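Local coordinates for pyoverdine biosynthesis protein PvcB (PDB 4YLM), which catalyses the iron(II)- and 2-oxoglutarate-dependent oxidation of tyrosine isonitrile in the biosynthesis of paerucumarin, a cyclized isocyano derivative of tyrosine, at residues L195-P200 / R233-P238; T146-Q151 / P238-A243. All blocks are in the same frame, centred on the assembly; numbering follows the deposited sequence.

Contact 1: L195-P200 / R233-P238; sequences LRFCEP and RCLYHP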
ATOM      1  N   LEU A 195      -1.196 -23.884  10.218  1.00 23.05           N
ATOM      2  CA  LEU A 195      -1.586 -25.285  10.152  1.00 25.94           C
ATOM      3  C   LEU A 195      -2.120 -25.590   8.756  1.00 28.48           C
ATOM      4  O   LEU A 195      -2.794 -24.754   8.140  1.00 25.50           O
ATOM      5  CB  LEU A 195      -2.663 -25.597  11.192  1.00 21.12           C
ATOM      6  CG  LEU A 195      -2.353 -25.303  12.664  1.00 22.73           C
ATOM      7  CD1 LEU A 195      -3.579 -25.556  13.517  1.00 26.42           C
ATOM      8  CD2 LEU A 195      -1.176 -26.156  13.153  1.00 28.42           C
ATOM      9  N   ARG A 196      -1.805 -26.779   8.252  1.00 27.45           N
ATOM     10  CA  ARG A 196      -2.491 -27.315   7.072  1.00 26.06           C
ATOM     11  C   ARG A 196      -3.120 -28.635   7.516  1.00 30.73           C
ATOM     12  O   ARG A 196      -2.416 -29.582   7.832  1.00 28.41           O
ATOM     13  CB  ARG A 196      -1.517 -27.545   5.912  1.00 25.52           C
ATOM     14  CG  ARG A 196      -0.900 -26.272   5.337  1.00 29.84           C
ATOM     15  CD  ARG A 196      -1.923 -25.393   4.593  1.00 24.60           C
ATOM     16  NE  ARG A 196      -2.712 -24.550   5.495  1.00 23.52           N
ATOM     17  CZ  ARG A 196      -3.580 -23.621   5.089  1.00 25.38           C
ATOM     18  NH1 ARG A 196      -3.784 -23.412   3.792  1.00 24.59           N
ATOM     19  NH2 ARG A 196      -4.248 -22.895   5.978  1.00 24.72           N
ATOM     20  N   PHE A 197      -4.444 -28.675   7.557  1.00 28.88           N
ATOM     21  CA  PHE A 197      -5.167 -29.808   8.096  1.00 33.41           C
ATOM     22  C   PHE A 197      -6.443 -29.945   7.292  1.00 32.89           C
ATOM     23  O   PHE A 197      -7.146 -28.962   7.085  1.00 30.17           O
ATOM     24  CB  PHE A 197      -5.489 -29.532   9.568  1.00 31.22           C
ATOM     25  CG  PHE A 197      -6.383 -30.565  10.230  1.00 34.02           C
ATOM     26  CD1 PHE A 197      -6.085 -31.917  10.170  1.00 35.69           C
ATOM     27  CD2 PHE A 197      -7.483 -30.161  10.974  1.00 29.95           C
ATOM     28  CE1 PHE A 197      -6.894 -32.857  10.809  1.00 36.66           C
ATOM     29  CE2 PHE A 197      -8.288 -31.088  11.624  1.00 34.05           C
ATOM     30  CZ  PHE A 197      -7.994 -32.438  11.539  1.00 33.01           C
ATOM     31  N   CYS A 198      -6.717 -31.150   6.798  1.00 32.00           N
ATOM     32  CA  CYS A 198      -8.014 -31.435   6.198  1.00 27.03           C
ATOM     33  C   CYS A 198      -8.752 -32.323   7.189  1.00 35.30           C
ATOM     34  O   CYS A 198      -8.312 -33.432   7.485  1.00 34.24           O
ATOM     35  CB  CYS A 198      -7.865 -32.121   4.835  1.00 33.38           C
ATOM     36  SG  CYS A 198      -9.461 -32.420   3.974  1.00 36.86           S
ATOM     37  N   GLU A 199      -9.852 -31.810   7.729  1.00 33.63           N
ATOM     38  CA  GLU A 199     -10.543 -32.461   8.829  1.00 35.80           C
ATOM     39  C   GLU A 199     -11.448 -33.586   8.314  1.00 37.57           C
ATOM     40  O   GLU A 199     -12.093 -33.434   7.281  1.00 34.73           O
ATOM     41  CB  GLU A 199     -11.370 -31.422   9.592  1.00 31.62           C
ATOM     42  CG  GLU A 199     -12.118 -31.975  10.784  1.00 35.51           C
ATOM     43  CD  GLU A 199     -13.130 -30.998  11.341  1.00 38.63           C
ATOM     44  OE1 GLU A 199     -13.377 -29.948  10.694  1.00 34.28           O
ATOM     45  OE2 GLU A 199     -13.692 -31.289  12.425  1.00 37.44           O
ATOM     46  N   PRO A 200     -11.488 -34.723   9.026  1.00 39.58           N
ATOM     47  CA  PRO A 200     -12.433 -35.793   8.666  1.00 38.60           C
ATOM     48  C   PRO A 200     -13.861 -35.454   9.095  1.00 39.63           C
ATOM     49  O   PRO A 200     -14.045 -34.817  10.125  1.00 43.25           O
ATOM     50  CB  PRO A 200     -11.938 -36.999   9.479  1.00 40.67           C
ATOM     51  CG  PRO A 200     -10.561 -36.639   9.951  1.00 44.47           C
ATOM     52  CD  PRO A 200     -10.553 -35.146  10.083  1.00 39.49           C
ATOM     53  N   ARG A 233     -10.404 -28.739  19.016  1.00 31.96           N
ATOM     54  CA  ARG A 233     -10.614 -27.849  20.156  1.00 32.22           C
ATOM     55  C   ARG A 233     -10.072 -26.450  19.845  1.00 30.92           C
ATOM     56  O   ARG A 233     -10.674 -25.443  20.199  1.00 28.69           O
ATOM     57  CB  ARG A 233      -9.905 -28.383  21.404  1.00 34.32           C
ATOM     58  CG  ARG A 233     -10.124 -27.528  22.640  1.00 38.21           C
ATOM     59  CD  ARG A 233      -9.260 -27.975  23.828  1.00 41.07           C
ATOM     60  NE  ARG A 233      -7.834 -27.694  23.653  1.00 37.24           N
ATOM     61  CZ  ARG A 233      -7.258 -26.527  23.927  1.00 41.24           C
ATOM     62  NH1 ARG A 233      -7.986 -25.512  24.384  1.00 39.97           N
ATOM     63  NH2 ARG A 233      -5.952 -26.371  23.747  1.00 39.79           N
ATOM     64  N   CYS A 234      -8.923 -26.402  19.188  1.00 30.79           N
ATOM     65  CA  CYS A 234      -8.240 -25.131  18.968  1.00 31.50           C
ATOM     66  C   CYS A 234      -8.764 -24.401  17.727  1.00 29.85           C
ATOM     67  O   CYS A 234      -8.938 -23.187  17.746  1.00 29.73           O
ATOM     68  CB  CYS A 234      -6.729 -25.342  18.897  1.00 30.47           C
ATOM     69  SG  CYS A 234      -5.985 -25.851  20.489  1.00 32.82           S
ATOM     70  N   LEU A 235      -9.038 -25.151  16.663  1.00 28.72           N
ATOM     71  CA  LEU A 235      -9.559 -24.561  15.438  1.00 27.61           C
ATOM     72  C   LEU A 235     -10.991 -24.070  15.587  1.00 33.32           C
ATOM     73  O   LEU A 235     -11.370 -23.079  14.957  1.00 28.92           O
ATOM     74  CB  LEU A 235      -9.432 -25.536  14.266  1.00 26.72           C
ATOM     75  CG  LEU A 235      -8.007 -25.826  13.805  1.00 28.46           C
ATOM     76  CD1 LEU A 235      -7.980 -27.089  12.933  1.00 26.41           C
ATOM     77  CD2 LEU A 235      -7.435 -24.596  13.055  1.00 25.60           C
ATOM     78  N   TYR A 236     -11.791 -24.735  16.424  1.00 27.72           N
ATOM     79  CA  TYR A 236     -13.179 -24.304  16.605  1.00 27.88           C
ATOM     80  C   TYR A 236     -13.377 -23.402  17.822  1.00 25.36           C
ATOM     81  O   TYR A 236     -14.491 -22.979  18.119  1.00 30.59           O
ATOM     82  CB  TYR A 236     -14.145 -25.499  16.657  1.00 30.19           C
ATOM     83  CG  TYR A 236     -14.368 -26.169  15.317  1.00 30.86           C
ATOM     84  CD1 TYR A 236     -15.326 -25.689  14.425  1.00 29.05           C
ATOM     85  CD2 TYR A 236     -13.618 -27.279  14.940  1.00 29.27           C
ATOM     86  CE1 TYR A 236     -15.538 -26.308  13.188  1.00 31.76           C
ATOM     87  CE2 TYR A 236     -13.819 -27.900  13.718  1.00 29.72           C
ATOM     88  CZ  TYR A 236     -14.778 -27.414  12.846  1.00 34.74           C
ATOM     89  OH  TYR A 236     -14.974 -28.045  11.637  1.00 33.23           O
ATOM     90  N   HIS A 237     -12.293 -23.108  18.516  1.00 27.80           N
ATOM     91  CA  HIS A 237     -12.318 -22.191  19.650  1.00 31.16           C
ATOM     92  C   HIS A 237     -12.751 -20.780  19.205  1.00 35.85           C
ATOM     93  O   HIS A 237     -12.397 -20.322  18.112  1.00 34.13           O
ATOM     94  CB  HIS A 237     -10.929 -22.159  20.280  1.00 28.97           C
ATOM     95  CG  HIS A 237     -10.871 -21.468  21.604  1.00 34.52           C
ATOM     96  ND1 HIS A 237     -11.008 -20.103  21.741  1.00 36.14           N
ATOM     97  CD2 HIS A 237     -10.667 -21.953  22.854  1.00 37.89           C
ATOM     98  CE1 HIS A 237     -10.897 -19.776  23.017  1.00 38.13           C
ATOM     99  NE2 HIS A 237     -10.695 -20.881  23.714  1.00 40.54           N
ATOM    100  N   PRO A 238     -13.531 -20.090  20.048  1.00 35.09           N
ATOM    101  CA  PRO A 238     -14.018 -18.741  19.722  1.00 34.04           C
ATOM    102  C   PRO A 238     -12.908 -17.733  19.380  1.00 33.07           C
ATOM    103  O   PRO A 238     -13.187 -16.770  18.663  1.00 32.08           O
ATOM    104  CB  PRO A 238     -14.756 -18.319  21.000  1.00 37.83           C
ATOM    105  CG  PRO A 238     -15.215 -19.624  21.606  1.00 39.28           C
ATOM    106  CD  PRO A 238     -14.140 -20.625  21.283  1.00 35.89           C
TER

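Contact 2: T146-Q151 / P238-A243; sequences TPAALQ and PQAHYA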
ATOM      1  N   THR A 146      -5.421 -20.327  11.533  1.00 21.27           N
ATOM      2  CA  THR A 146      -4.551 -21.367  12.053  1.00 21.97           C
ATOM      3  C   THR A 146      -3.496 -20.821  13.020  1.00 26.56           C
ATOM      4  O   THR A 146      -3.107 -21.517  13.952  1.00 25.25           O
ATOM      5  CB  THR A 146      -3.948 -22.284  10.955  1.00 21.30           C
ATOM      6  OG1 THR A 146      -3.092 -21.535  10.085  1.00 22.45           O
ATOM      7  CG2 THR A 146      -5.069 -22.939  10.127  1.00 22.53           C
ATOM      8  N   PRO A 147      -3.035 -19.573  12.813  1.00 24.89           N
ATOM      9  CA  PRO A 147      -2.129 -19.015  13.834  1.00 22.30           C
ATOM     10  C   PRO A 147      -2.813 -18.837  15.189  1.00 25.36           C
ATOM     11  O   PRO A 147      -2.169 -19.058  16.216  1.00 24.30           O
ATOM     12  CB  PRO A 147      -1.713 -17.654  13.247  1.00 24.91           C
ATOM     13  CG  PRO A 147      -1.837 -17.864  11.721  1.00 22.83           C
ATOM     14  CD  PRO A 147      -3.090 -18.743  11.593  1.00 20.21           C
ATOM     15  N   ALA A 148      -4.088 -18.447  15.203  1.00 22.63           N
ATOM     16  CA  ALA A 148      -4.811 -18.356  16.469  1.00 25.35           C
ATOM     17  C   ALA A 148      -4.886 -19.728  17.152  1.00 30.67           C
ATOM     18  O   ALA A 148      -4.642 -19.848  18.356  1.00 29.80           O
ATOM     19  CB  ALA A 148      -6.196 -17.795  16.264  1.00 21.33           C
ATOM     20  N   ALA A 149      -5.225 -20.761  16.381  1.00 28.24           N
ATOM     21  CA  ALA A 149      -5.285 -22.122  16.919  1.00 28.88           C
ATOM     22  C   ALA A 149      -3.937 -22.521  17.522  1.00 30.93           C
ATOM     23  O   ALA A 149      -3.881 -23.144  18.590  1.00 32.54           O
ATOM     24  CB  ALA A 149      -5.712 -23.117  15.832  1.00 26.47           C
ATOM     25  N   LEU A 150      -2.848 -22.143  16.852  1.00 29.00           N
ATOM     26  CA  LEU A 150      -1.509 -22.442  17.358  1.00 29.44           C
ATOM     27  C   LEU A 150      -1.221 -21.777  18.704  1.00 33.85           C
ATOM     28  O   LEU A 150      -0.456 -22.313  19.504  1.00 32.16           O
ATOM     29  CB  LEU A 150      -0.423 -22.086  16.339  1.00 28.59           C
ATOM     30  CG  LEU A 150      -0.135 -23.124  15.248  1.00 31.09           C
ATOM     31  CD1 LEU A 150       0.575 -22.498  14.025  1.00 25.36           C
ATOM     32  CD2 LEU A 150       0.681 -24.295  15.820  1.00 31.12           C
ATOM     33  N   GLN A 151      -1.834 -20.623  18.959  1.00 29.72           N
ATOM     34  CA  GLN A 151      -1.622 -19.919  20.226  1.00 33.71           C
ATOM     35  C   GLN A 151      -2.444 -20.544  21.355  1.00 33.74           C
ATOM     36  O   GLN A 151      -2.192 -20.287  22.526  1.00 35.04           O
ATOM     37  CB  GLN A 151      -1.998 -18.434  20.117  1.00 31.85           C
ATOM     38  CG  GLN A 151      -1.367 -17.677  18.953  1.00 27.59           C
ATOM     39  CD  GLN A 151       0.112 -17.912  18.823  1.00 34.73           C
ATOM     40  OE1 GLN A 151       0.870 -17.679  19.760  1.00 31.97           O
ATOM     41  NE2 GLN A 151       0.540 -18.376  17.648  1.00 38.25           N
ATOM     42  N   PRO A 238     -13.531 -20.090  20.048  1.00 35.09           N
ATOM     43  CA  PRO A 238     -14.018 -18.741  19.722  1.00 34.04           C
ATOM     44  C   PRO A 238     -12.908 -17.733  19.380  1.00 33.07           C
ATOM     45  O   PRO A 238     -13.187 -16.770  18.663  1.00 32.08           O
ATOM     46  CB  PRO A 238     -14.756 -18.319  21.000  1.00 37.83           C
ATOM     47  CG  PRO A 238     -15.215 -19.624  21.606  1.00 39.28           C
ATOM     48  CD  PRO A 238     -14.140 -20.625  21.283  1.00 35.89           C
ATOM     49  N   GLN A 239     -11.696 -17.932  19.889  1.00 31.42           N
ATOM     50  CA  GLN A 239     -10.573 -17.060  19.543  1.00 34.09           C
ATOM     51  C   GLN A 239     -10.077 -17.304  18.113  1.00 32.66           C
ATOM     52  O   GLN A 239      -9.438 -16.437  17.524  1.00 28.88           O
ATOM     53  CB  GLN A 239      -9.401 -17.240  20.525  1.00 33.91           C
ATOM     54  CG  GLN A 239      -9.625 -16.667  21.929  1.00 36.18           C
ATOM     55  CD  GLN A 239      -8.406 -16.821  22.859  1.00 46.07           C
ATOM     56  OE1 GLN A 239      -7.299 -17.161  22.428  1.00 43.63           O
ATOM     57  NE2 GLN A 239      -8.618 -16.557  24.146  1.00 47.82           N
ATOM     58  N   ALA A 240     -10.374 -18.480  17.561  1.00 26.17           N
ATOM     59  CA  ALA A 240      -9.777 -18.904  16.302  1.00 28.04           C
ATOM     60  C   ALA A 240     -10.773 -19.106  15.161  1.00 25.56           C
ATOM     61  O   ALA A 240     -10.368 -19.304  14.019  1.00 25.75           O
ATOM     62  CB  ALA A 240      -8.957 -20.179  16.504  1.00 23.78           C
ATOM     63  N   HIS A 241     -12.062 -19.021  15.467  1.00 25.49           N
ATOM     64  CA  HIS A 241     -13.102 -19.499  14.564  1.00 25.98           C
ATOM     65  C   HIS A 241     -14.161 -18.429  14.360  1.00 26.18           C
ATOM     66  O   HIS A 241     -14.565 -17.762  15.310  1.00 29.67           O
ATOM     67  CB  HIS A 241     -13.749 -20.758  15.162  1.00 26.90           C
ATOM     68  CG  HIS A 241     -14.724 -21.448  14.251  1.00 26.55           C
ATOM     69  ND1 HIS A 241     -14.332 -22.147  13.128  1.00 28.83           N
ATOM     70  CD2 HIS A 241     -16.069 -21.589  14.327  1.00 31.40           C
ATOM     71  CE1 HIS A 241     -15.393 -22.684  12.548  1.00 28.81           C
ATOM     72  NE2 HIS A 241     -16.463 -22.346  13.245  1.00 29.69           N
ATOM     73  N   TYR A 242     -14.607 -18.270  13.117  1.00 23.55           N
ATOM     74  CA  TYR A 242     -15.659 -17.317  12.777  1.00 24.61           C
ATOM     75  C   TYR A 242     -16.660 -17.953  11.813  1.00 26.23           C
ATOM     76  O   TYR A 242     -16.278 -18.541  10.797  1.00 27.39           O
ATOM     77  CB  TYR A 242     -15.042 -16.055  12.140  1.00 24.85           C
ATOM     78  CG  TYR A 242     -16.054 -15.120  11.512  1.00 24.66           C
ATOM     79  CD1 TYR A 242     -16.802 -14.256  12.296  1.00 27.30           C
ATOM     80  CD2 TYR A 242     -16.254 -15.095  10.134  1.00 24.86           C
ATOM     81  CE1 TYR A 242     -17.737 -13.398  11.732  1.00 24.93           C
ATOM     82  CE2 TYR A 242     -17.188 -14.231   9.553  1.00 21.42           C
ATOM     83  CZ  TYR A 242     -17.921 -13.390  10.359  1.00 24.08           C
ATOM     84  OH  TYR A 242     -18.851 -12.535   9.810  1.00 22.83           O
ATOM     85  N   ALA A 243     -17.946 -17.825  12.123  1.00 27.30           N
ATOM     86  CA  ALA A 243     -18.992 -18.342  11.254  1.00 31.38           C
ATOM     87  C   ALA A 243     -19.724 -17.167  10.623  1.00 28.12           C
ATOM     88  O   ALA A 243     -20.270 -16.314  11.331  1.00 31.61           O
ATOM     89  CB  ALA A 243     -19.960 -19.240  12.053  1.00 28.75           C
TER
HETATM   90  O   HOH W   1      -5.547 -17.675  19.874  1.00 37.79           O

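Contact 1: L195-P200 / R233-P238
Glu-199 reaches Tyr-236 because its CG is anti to the backbone N (chi1 -179°) and the chain stays extended beyond it, while the tyrosine ring swings beside its own backbone N (chi1 -73°) and comes to meet it from the opposite direction. The two belong to a TfdA-family dioxygenase, in which the loop following strand 193-195 is packed against the C-terminal end of helix 224-235. Leu-235, the last helical residue, is the apolar centre: a branched side chain suits the place because each methyl can take a separate neighbour. Its CD2 lies 4.0 Å from Leu-195 CD1, and its CD1 approaches Phe-197 CD2 at 3.7 Å, obliquely to the ring. Leu-231 and Leu-228, about one and two turns back along the helix, extend the cover over Phe-197.

Beside this apolar patch, the carboxylate of Glu-199 is fixed at both oxygens. OE2 forms a salt bridge with Arg-232, and OE1 accepts from the backbone N of Leu-111, the neighbour in sequence of His-112, probably an iron ligand. As a second donor to OE1, Tyr-236 OH meets the syn lone pair of Glu-199 OE1 at 2.7 Å, with ring and carboxylate planes 55° apart and OE1 at the ring edge.

Contact 2: T146-Q151 / P238-A243
Ala-148 and Ala-240 bring a helix and a loop so close that their CA atoms are 5.0 Å apart. The helix starts at Thr-146, directly after strand 141-145, and its first residue is tied down through OG1, which is hydrogen-bonded to Thr-258 O. Pro-147 follows; in the first turn of a helix, the missing N-H of a proline costs no intrahelical bond. Its carbonyl oxygen accepts twice from Gln-151, from the backbone N and from the side-chain NE2, the two donors arriving on opposite faces of the carbonyl plane.

Ala-148 makes the main contact. Its CB meets Ala-240 CB at 3.7 Å and lies equally far from Gln-239 O, so the small methyl is wedged against both side chain and backbone of the loop. Ala-149 continues the surface: its N is 3.8 Å from Ala-240 CB, while its own methyl also touches Leu-235 of helix 224-235. The side chain of Gln-151 folds back on itself (chi1 -52°, chi2 -48°), which brings NE2 to within 3.1 Å of Pro-147 O and leads the amide away from the loop.

Ala-240 is also held by a backbone hydrogen bond with Ser-145, the residue just before the helix, where the loop runs into edge strand 241-244 of the three-stranded antiparallel sheet. One water donates to Ala-148 O (2.8 Å) and to Gln-239 OE1 (3.1 Å). With little more than methyl groups and backbone between them, helix and loop can approach this closely, and their polar link is left to a water rather than to a direct hydrogen bond.

Overall arrangement
From the N terminus, the chain first reaches helix 146-152, the opening side of contact 2, then strand 193-195 and the loop that opens contact 1. Helix 224-235 brings it back: residues 233-238 close contact 1 over 32 intervening residues, and 238-243 close contact 2 over 86. The shorter loop thus lies wholly within the longer, and Pro-238 belongs to both. Their centres are 8 Å apart and they touch, with a probable hydrogen bond from Leu-195 N to Thr-146 OG1 and packing of Tyr-236 against His-241. Together they tie both helices and the loop after strand 193-195 to the edge of the three-stranded sheet.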